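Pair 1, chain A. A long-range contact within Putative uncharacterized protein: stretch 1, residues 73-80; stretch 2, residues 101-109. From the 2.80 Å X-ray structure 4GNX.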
# COMPACT_ATOMS: atom_id res chain seq x y z
N VAL A 73 -32.16 -17.72 5.59
CA VAL A 73 -32.37 -16.82 6.74
C VAL A 73 -32.49 -17.61 8.04
O VAL A 73 -33.24 -18.58 8.11
CB VAL A 73 -33.65 -15.98 6.56
CG1 VAL A 73 -34.02 -15.25 7.84
CG2 VAL A 73 -33.49 -15.00 5.41
N TYR A 74 -31.79 -17.17 9.08
CA TYR A 74 -31.72 -17.95 10.31
C TYR A 74 -31.94 -17.16 11.60
O TYR A 74 -31.67 -15.95 11.67
CB TYR A 74 -30.38 -18.66 10.39
CG TYR A 74 -30.06 -19.57 9.23
CD1 TYR A 74 -29.53 -19.06 8.04
CD2 TYR A 74 -30.26 -20.95 9.32
CE1 TYR A 74 -29.22 -19.89 6.98
CE2 TYR A 74 -29.95 -21.79 8.26
CZ TYR A 74 -29.43 -21.25 7.09
OH TYR A 74 -29.13 -22.07 6.03
N LEU A 75 -32.43 -17.87 12.60
CA LEU A 75 -32.48 -17.41 13.98
C LEU A 75 -31.23 -17.95 14.63
O LEU A 75 -31.07 -19.17 14.77
CB LEU A 75 -33.68 -18.02 14.71
CG LEU A 75 -35.03 -17.32 14.64
CD1 LEU A 75 -36.15 -18.36 14.62
CD2 LEU A 75 -35.19 -16.36 15.81
N ILE A 76 -30.35 -17.03 15.02
CA ILE A 76 -29.11 -17.39 15.70
C ILE A 76 -29.13 -16.81 17.10
O ILE A 76 -29.61 -15.68 17.32
CB ILE A 76 -27.89 -16.90 14.91
CG1 ILE A 76 -27.93 -17.45 13.48
CG2 ILE A 76 -26.60 -17.30 15.61
CD1 ILE A 76 -27.17 -16.58 12.50
N SER A 77 -28.61 -17.58 18.05
CA SER A 77 -28.80 -17.28 19.46
C SER A 77 -27.72 -17.91 20.34
O SER A 77 -27.29 -19.03 20.10
CB SER A 77 -30.16 -17.81 19.91
OG SER A 77 -30.61 -17.14 21.07
N LYS A 78 -27.32 -17.16 21.36
CA LYS A 78 -26.45 -17.66 22.43
C LYS A 78 -25.05 -18.03 21.94
O LYS A 78 -24.61 -19.18 22.04
CB LYS A 78 -27.11 -18.81 23.21
CG LYS A 78 -27.11 -18.59 24.70
CD LYS A 78 -28.45 -18.98 25.32
CE LYS A 78 -28.53 -18.68 26.82
NZ LYS A 78 -28.33 -17.23 27.11
N ALA A 79 -24.38 -17.00 21.41
CA ALA A 79 -23.02 -17.04 20.88
C ALA A 79 -22.22 -15.83 21.42
O ALA A 79 -22.81 -14.85 21.86
CB ALA A 79 -23.08 -16.99 19.37
N ARG A 80 -20.89 -15.91 21.39
CA ARG A 80 -20.06 -14.84 21.93
C ARG A 80 -19.90 -13.70 20.93
O ARG A 80 -19.77 -13.92 19.73
CB ARG A 80 -18.67 -15.35 22.38
CG ARG A 80 -18.72 -16.66 23.16
CD ARG A 80 -17.74 -16.82 24.33
NE ARG A 80 -17.95 -18.14 24.95
CZ ARG A 80 -17.25 -18.65 25.97
NH1 ARG A 80 -16.27 -17.97 26.54
NH2 ARG A 80 -17.55 -19.87 26.41
N ASN A 101 -20.56 -23.95 21.86
CA ASN A 101 -21.38 -25.15 21.86
C ASN A 101 -22.84 -24.94 22.25
O ASN A 101 -23.71 -25.67 21.79
CB ASN A 101 -20.72 -26.27 22.67
CG ASN A 101 -19.68 -27.01 21.86
OD1 ASN A 101 -18.86 -27.74 22.42
ND2 ASN A 101 -19.70 -26.84 20.54
N SER A 102 -23.10 -23.93 23.07
CA SER A 102 -24.47 -23.58 23.45
C SER A 102 -25.28 -22.91 22.31
O SER A 102 -26.46 -22.59 22.49
CB SER A 102 -24.46 -22.65 24.67
OG SER A 102 -24.44 -21.29 24.27
N THR A 103 -24.65 -22.69 21.16
CA THR A 103 -25.24 -21.87 20.11
C THR A 103 -26.45 -22.54 19.44
O THR A 103 -26.38 -23.69 19.00
CB THR A 103 -24.18 -21.41 19.09
OG1 THR A 103 -23.30 -20.47 19.71
CG2 THR A 103 -24.81 -20.72 17.88
N GLU A 104 -27.55 -21.79 19.38
CA GLU A 104 -28.79 -22.21 18.76
C GLU A 104 -28.94 -21.57 17.38
O GLU A 104 -28.94 -20.34 17.26
CB GLU A 104 -29.98 -21.78 19.63
CG GLU A 104 -30.24 -22.63 20.87
CD GLU A 104 -31.37 -23.65 20.69
OE1 GLU A 104 -31.72 -23.99 19.53
OE2 GLU A 104 -31.91 -24.12 21.71
N ILE A 105 -29.07 -22.41 16.36
CA ILE A 105 -29.42 -21.98 15.01
C ILE A 105 -30.64 -22.76 14.52
O ILE A 105 -30.65 -24.01 14.51
CB ILE A 105 -28.25 -22.15 14.02
CG1 ILE A 105 -27.04 -21.33 14.48
CG2 ILE A 105 -28.68 -21.76 12.61
CD1 ILE A 105 -25.78 -21.61 13.71
N GLU A 106 -31.68 -22.03 14.13
CA GLU A 106 -32.87 -22.60 13.52
C GLU A 106 -33.31 -21.70 12.37
O GLU A 106 -33.36 -20.49 12.53
CB GLU A 106 -33.98 -22.78 14.55
CG GLU A 106 -33.80 -24.01 15.43
CD GLU A 106 -34.67 -24.02 16.68
OE1 GLU A 106 -34.49 -23.16 17.57
OE2 GLU A 106 -35.53 -24.93 16.78
N GLU A 107 -33.60 -22.31 11.22
CA GLU A 107 -33.97 -21.56 10.01
C GLU A 107 -35.40 -20.99 10.07
O GLU A 107 -36.29 -21.58 10.68
CB GLU A 107 -33.79 -22.43 8.76
CG GLU A 107 -34.08 -21.70 7.46
CD GLU A 107 -33.65 -22.45 6.22
OE1 GLU A 107 -33.46 -21.79 5.18
OE2 GLU A 107 -33.50 -23.69 6.28
N CYS A 108 -35.58 -19.83 9.43
CA CYS A 108 -36.84 -19.10 9.42
C CYS A 108 -37.69 -19.36 8.19
O CYS A 108 -37.17 -19.72 7.14
CB CYS A 108 -36.58 -17.59 9.48
SG CYS A 108 -36.17 -16.99 11.12
N THR A 109 -38.99 -19.15 8.35
CA THR A 109 -39.95 -19.28 7.26
C THR A 109 -40.31 -17.91 6.67
O THR A 109 -40.71 -17.82 5.51
CB THR A 109 -41.22 -20.03 7.72
OG1 THR A 109 -40.89 -20.91 8.81
CG2 THR A 109 -41.81 -20.84 6.58

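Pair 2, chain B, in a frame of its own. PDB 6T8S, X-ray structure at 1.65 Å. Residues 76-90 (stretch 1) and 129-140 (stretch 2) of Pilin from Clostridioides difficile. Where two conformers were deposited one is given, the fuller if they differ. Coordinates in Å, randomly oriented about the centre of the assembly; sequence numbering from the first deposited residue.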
# COMPACT_ATOMS: atom_id res chain seq x y z
N GLY B 76 -14.22 -0.99 -4.49
CA GLY B 76 -15.43 -1.74 -4.11
C GLY B 76 -15.66 -1.67 -2.61
O GLY B 76 -15.85 -0.55 -2.09
N ASN B 77 -15.63 -2.81 -1.92
CA ASN B 77 -15.87 -2.93 -0.46
C ASN B 77 -14.53 -2.91 0.30
O ASN B 77 -14.57 -2.93 1.54
CB ASN B 77 -16.65 -4.21 -0.13
CG ASN B 77 -16.00 -5.47 -0.66
OD1 ASN B 77 -15.51 -5.50 -1.79
ND2 ASN B 77 -15.98 -6.52 0.15
N LYS B 78 -13.39 -2.85 -0.40
CA LYS B 78 -12.04 -3.03 0.21
C LYS B 78 -11.39 -1.67 0.50
O LYS B 78 -11.53 -0.75 -0.32
CB LYS B 78 -11.16 -3.86 -0.73
CG LYS B 78 -11.64 -5.30 -0.90
CD LYS B 78 -10.74 -6.09 -1.81
CE LYS B 78 -11.27 -7.48 -2.14
NZ LYS B 78 -12.60 -7.40 -2.79
N LEU B 79 -10.66 -1.59 1.62
CA LEU B 79 -9.67 -0.51 1.88
C LEU B 79 -8.33 -0.92 1.28
O LEU B 79 -7.86 -2.04 1.57
CB LEU B 79 -9.50 -0.26 3.38
CG LEU B 79 -8.47 0.82 3.71
CD1 LEU B 79 -8.89 2.16 3.13
CD2 LEU B 79 -8.25 0.93 5.21
N VAL B 80 -7.72 -0.02 0.51
CA VAL B 80 -6.47 -0.29 -0.25
C VAL B 80 -5.45 0.79 0.09
O VAL B 80 -5.79 2.00 0.09
CB VAL B 80 -6.76 -0.36 -1.77
CG1 VAL B 80 -5.49 -0.46 -2.59
CG2 VAL B 80 -7.71 -1.51 -2.09
N LEU B 81 -4.22 0.37 0.37
CA LEU B 81 -3.07 1.27 0.50
C LEU B 81 -2.51 1.48 -0.91
O LEU B 81 -2.03 0.51 -1.53
CB LEU B 81 -2.03 0.65 1.44
CG LEU B 81 -0.76 1.48 1.64
CD1 LEU B 81 -1.06 2.80 2.33
CD2 LEU B 81 0.29 0.68 2.40
N GLN B 82 -2.63 2.70 -1.42
CA GLN B 82 -2.00 3.12 -2.69
C GLN B 82 -0.59 3.60 -2.37
O GLN B 82 -0.40 4.38 -1.40
CB GLN B 82 -2.85 4.21 -3.35
CG GLN B 82 -2.19 4.80 -4.60
CD GLN B 82 -3.09 5.82 -5.27
OE1 GLN B 82 -4.32 5.69 -5.23
NE2 GLN B 82 -2.50 6.83 -5.89
N ILE B 83 0.38 3.14 -3.15
CA ILE B 83 1.80 3.55 -3.03
C ILE B 83 2.20 4.18 -4.36
O ILE B 83 2.37 3.44 -5.33
CB ILE B 83 2.69 2.35 -2.65
CG1 ILE B 83 2.08 1.52 -1.52
CG2 ILE B 83 4.10 2.83 -2.32
CD1 ILE B 83 2.85 0.27 -1.20
N GLY B 84 2.32 5.50 -4.37
CA GLY B 84 2.69 6.26 -5.57
C GLY B 84 1.56 7.17 -6.01
O GLY B 84 0.40 6.96 -5.62
N THR B 85 1.92 8.13 -6.85
CA THR B 85 0.98 9.11 -7.43
C THR B 85 1.46 9.42 -8.85
O THR B 85 2.42 8.77 -9.31
CB THR B 85 0.93 10.37 -6.56
OG1 THR B 85 2.25 10.93 -6.65
CG2 THR B 85 0.53 10.09 -5.13
N ASN B 86 0.86 10.42 -9.48
CA ASN B 86 1.32 10.95 -10.79
C ASN B 86 2.81 11.34 -10.75
O ASN B 86 3.49 11.21 -11.78
CB ASN B 86 0.48 12.15 -11.20
CG ASN B 86 0.59 13.29 -10.22
OD1 ASN B 86 0.15 13.17 -9.08
ND2 ASN B 86 1.15 14.40 -10.66
N ASP B 87 3.31 11.79 -9.59
CA ASP B 87 4.69 12.34 -9.43
C ASP B 87 5.72 11.20 -9.44
O ASP B 87 6.83 11.41 -9.96
CB ASP B 87 4.81 13.17 -8.14
CG ASP B 87 4.12 14.53 -8.19
OD1 ASP B 87 4.17 15.18 -9.25
OD2 ASP B 87 3.54 14.92 -7.16
N GLU B 88 5.39 10.04 -8.87
CA GLU B 88 6.38 8.95 -8.68
C GLU B 88 5.66 7.69 -8.22
O GLU B 88 4.80 7.81 -7.34
CB GLU B 88 7.43 9.40 -7.66
CG GLU B 88 8.37 8.30 -7.22
CD GLU B 88 9.35 8.74 -6.14
OE1 GLU B 88 10.37 9.34 -6.50
OE2 GLU B 88 9.06 8.53 -4.93
N GLY B 89 5.97 6.56 -8.85
CA GLY B 89 5.45 5.24 -8.46
C GLY B 89 6.53 4.45 -7.74
O GLY B 89 7.56 5.05 -7.36
N VAL B 90 6.31 3.15 -7.58
CA VAL B 90 7.30 2.24 -6.93
C VAL B 90 8.24 1.70 -8.00
O VAL B 90 7.86 1.65 -9.19
CB VAL B 90 6.61 1.10 -6.17
CG1 VAL B 90 5.52 1.62 -5.24
CG2 VAL B 90 6.08 0.02 -7.09
N ASP B 129 8.52 -0.66 -12.94
CA ASP B 129 9.40 0.49 -13.26
C ASP B 129 8.60 1.79 -13.11
O ASP B 129 7.95 2.22 -14.08
CB ASP B 129 10.00 0.36 -14.66
CG ASP B 129 10.89 1.54 -15.04
OD1 ASP B 129 11.21 2.36 -14.14
OD2 ASP B 129 11.22 1.66 -16.23
N ASN B 130 8.63 2.38 -11.91
CA ASN B 130 8.00 3.69 -11.61
C ASN B 130 6.49 3.64 -11.89
O ASN B 130 5.98 4.52 -12.65
CB ASN B 130 8.65 4.83 -12.40
CG ASN B 130 8.34 6.19 -11.83
OD1 ASN B 130 8.15 6.34 -10.63
ND2 ASN B 130 8.27 7.20 -12.69
N LYS B 131 5.77 2.70 -11.26
CA LYS B 131 4.30 2.56 -11.40
C LYS B 131 3.64 2.56 -10.02
O LYS B 131 4.23 2.04 -9.05
CB LYS B 131 3.94 1.30 -12.18
CG LYS B 131 4.55 1.17 -13.56
CD LYS B 131 4.11 2.24 -14.54
CE LYS B 131 4.75 2.09 -15.90
NZ LYS B 131 4.44 3.25 -16.78
N VAL B 132 2.43 3.09 -9.94
CA VAL B 132 1.62 3.06 -8.70
C VAL B 132 1.30 1.60 -8.37
O VAL B 132 0.97 0.83 -9.29
CB VAL B 132 0.36 3.93 -8.82
CG1 VAL B 132 -0.48 3.84 -7.54
CG2 VAL B 132 0.71 5.38 -9.13
N LEU B 133 1.41 1.24 -7.09
CA LEU B 133 1.17 -0.12 -6.56
C LEU B 133 0.04 -0.02 -5.53
O LEU B 133 -0.13 1.05 -4.93
CB LEU B 133 2.46 -0.65 -5.92
CG LEU B 133 2.46 -2.14 -5.57
CD1 LEU B 133 2.59 -3.01 -6.80
CD2 LEU B 133 3.58 -2.48 -4.59
N TYR B 134 -0.70 -1.11 -5.34
CA TYR B 134 -1.88 -1.19 -4.47
C TYR B 134 -1.76 -2.42 -3.56
O TYR B 134 -1.48 -3.51 -4.07
CB TYR B 134 -3.13 -1.26 -5.34
CG TYR B 134 -3.29 -0.07 -6.25
CD1 TYR B 134 -3.87 1.11 -5.80
CD2 TYR B 134 -2.81 -0.11 -7.55
CE1 TYR B 134 -4.03 2.20 -6.65
CE2 TYR B 134 -2.94 0.97 -8.40
CZ TYR B 134 -3.56 2.13 -7.95
OH TYR B 134 -3.68 3.20 -8.79
N ILE B 135 -1.98 -2.25 -2.25
CA ILE B 135 -2.00 -3.38 -1.28
C ILE B 135 -3.30 -3.32 -0.48
O ILE B 135 -3.54 -2.34 0.24
CB ILE B 135 -0.76 -3.44 -0.36
CG1 ILE B 135 0.55 -3.25 -1.13
CG2 ILE B 135 -0.77 -4.76 0.40
CD1 ILE B 135 1.80 -3.28 -0.26
N VAL B 136 -4.11 -4.37 -0.57
CA VAL B 136 -5.38 -4.46 0.20
C VAL B 136 -5.03 -4.46 1.70
O VAL B 136 -4.20 -5.30 2.11
CB VAL B 136 -6.18 -5.72 -0.17
CG1 VAL B 136 -7.40 -5.88 0.72
CG2 VAL B 136 -6.58 -5.69 -1.64
N LEU B 137 -5.65 -3.56 2.47
CA LEU B 137 -5.51 -3.49 3.96
C LEU B 137 -6.66 -4.24 4.64
O LEU B 137 -6.38 -5.02 5.58
CB LEU B 137 -5.55 -2.03 4.40
CG LEU B 137 -4.32 -1.20 4.09
CD1 LEU B 137 -4.59 0.27 4.38
CD2 LEU B 137 -3.13 -1.68 4.89
N ILE B 138 -7.89 -3.97 4.21
CA ILE B 138 -9.13 -4.52 4.84
C ILE B 138 -9.99 -5.10 3.73
O ILE B 138 -10.39 -4.36 2.83
CB ILE B 138 -9.88 -3.45 5.67
CG1 ILE B 138 -8.97 -2.78 6.71
CG2 ILE B 138 -11.12 -4.08 6.31
CD1 ILE B 138 -9.62 -1.70 7.54
N ASP B 139 -10.21 -6.41 3.81
CA ASP B 139 -11.02 -7.24 2.87
C ASP B 139 -12.33 -7.59 3.58
O ASP B 139 -12.27 -8.38 4.53
CB ASP B 139 -10.21 -8.48 2.49
CG ASP B 139 -10.54 -9.06 1.12
OD1 ASP B 139 -11.74 -9.30 0.86
OD2 ASP B 139 -9.59 -9.26 0.34
N ASN B 140 -13.46 -7.00 3.16
CA ASN B 140 -14.80 -7.23 3.78
C ASN B 140 -15.52 -8.36 3.03
O ASN B 140 -15.31 -9.55 3.27
CB ASN B 140 -15.66 -5.96 3.80
CG ASN B 140 -15.25 -4.94 4.85
OD1 ASN B 140 -14.75 -5.29 5.92
ND2 ASN B 140 -15.48 -3.67 4.57

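Two antiparallel strands fix the path of their backbones through a repeating ladder of hydrogen bonds, and this ladder places few demands on the side chains it carries. Pairs 1 and 2 illustrate the principle. The N, CA and C atoms of 14 central residues superpose with an RMSD of 0.7 Å, and the strand directions differ by 160° in pair 1 and 147° in pair 2. Val73(A) to Ser77(A) fall on Leu79(B) to Ile83(B), and Thr103(A) to Cys108(A) on Val132(B) to Leu137(B).

The ladder is reproduced rung by rung. In pair 1, Leu75(A) N donates to Glu106(A) O at 2.8 Å, and Glu106(A) N returns a bond to Leu75(A) O at 3.0 Å; in pair 2, Leu81(B) N reaches Ile135(B) O at 2.8 Å and Ile135(B) N reaches Leu81(B) O at 2.9 Å. One rung further, Ser77(A) with Glu104(A) matches Ile83(B) with Leu133(B), although the bond from Ser77(A) N to Glu104(A) O is weak. At the other end, Cys108(A) N to Val73(A) O (3.0 Å) corresponds to Leu137(B) N to Leu79(B) O (2.8 Å). There pair 2 adds a beta bulge: Leu79(B) O also accepts from Ile138(B) N at 3.3 Å.

Side chains alternate between the two faces, and the chemistry of those faces differs. In pair 1 the face bearing Tyr74(A), Ile76(A) and Ile105(A) is largely buried. Tyr74(A) CD2 packs 3.7 Å from Ile105(A) CG2, while Glu107(A) CG lies over one face of the aromatic ring. The matching face of pair 2 moves the aromatic residue to the opposite strand: Tyr134(B) occupies the position of Ile105(A), and Val80(B), in place of Tyr74(A), sets CG1 3.7 Å from Tyr134(B) CB and meets the ring at its edge.

On the other face the polar residues of pair 1 give way to apolar ones: Ser77(A), Glu104(A) and Glu106(A) match Ile83(B), Leu133(B) and Ile135(B), while Leu75(A) matches Leu81(B). The four residues of pair 1 leave this face at least partly open, whereas those of pair 2 are all buried, with Ile83(B) CD1 3.8 Å from Ile135(B) CD1. On this same face, Leu75(A) CG rests 3.7 Å from Cys108(A) SG, just past the end of the second strand; the equivalent Leu81(B) CB lies 3.9 Å from Leu137(B) CD1.

Where Lys78(A) has its counterpart in Gly84(B), the solutions diverge. Lys78(A) O accepts a weak bond from Ser102(A) OG at 3.1 Å. Gly84(B) has phi/psi of 115/163, angles that call for glycine, and a CB there would clash with Gly89(B) CA.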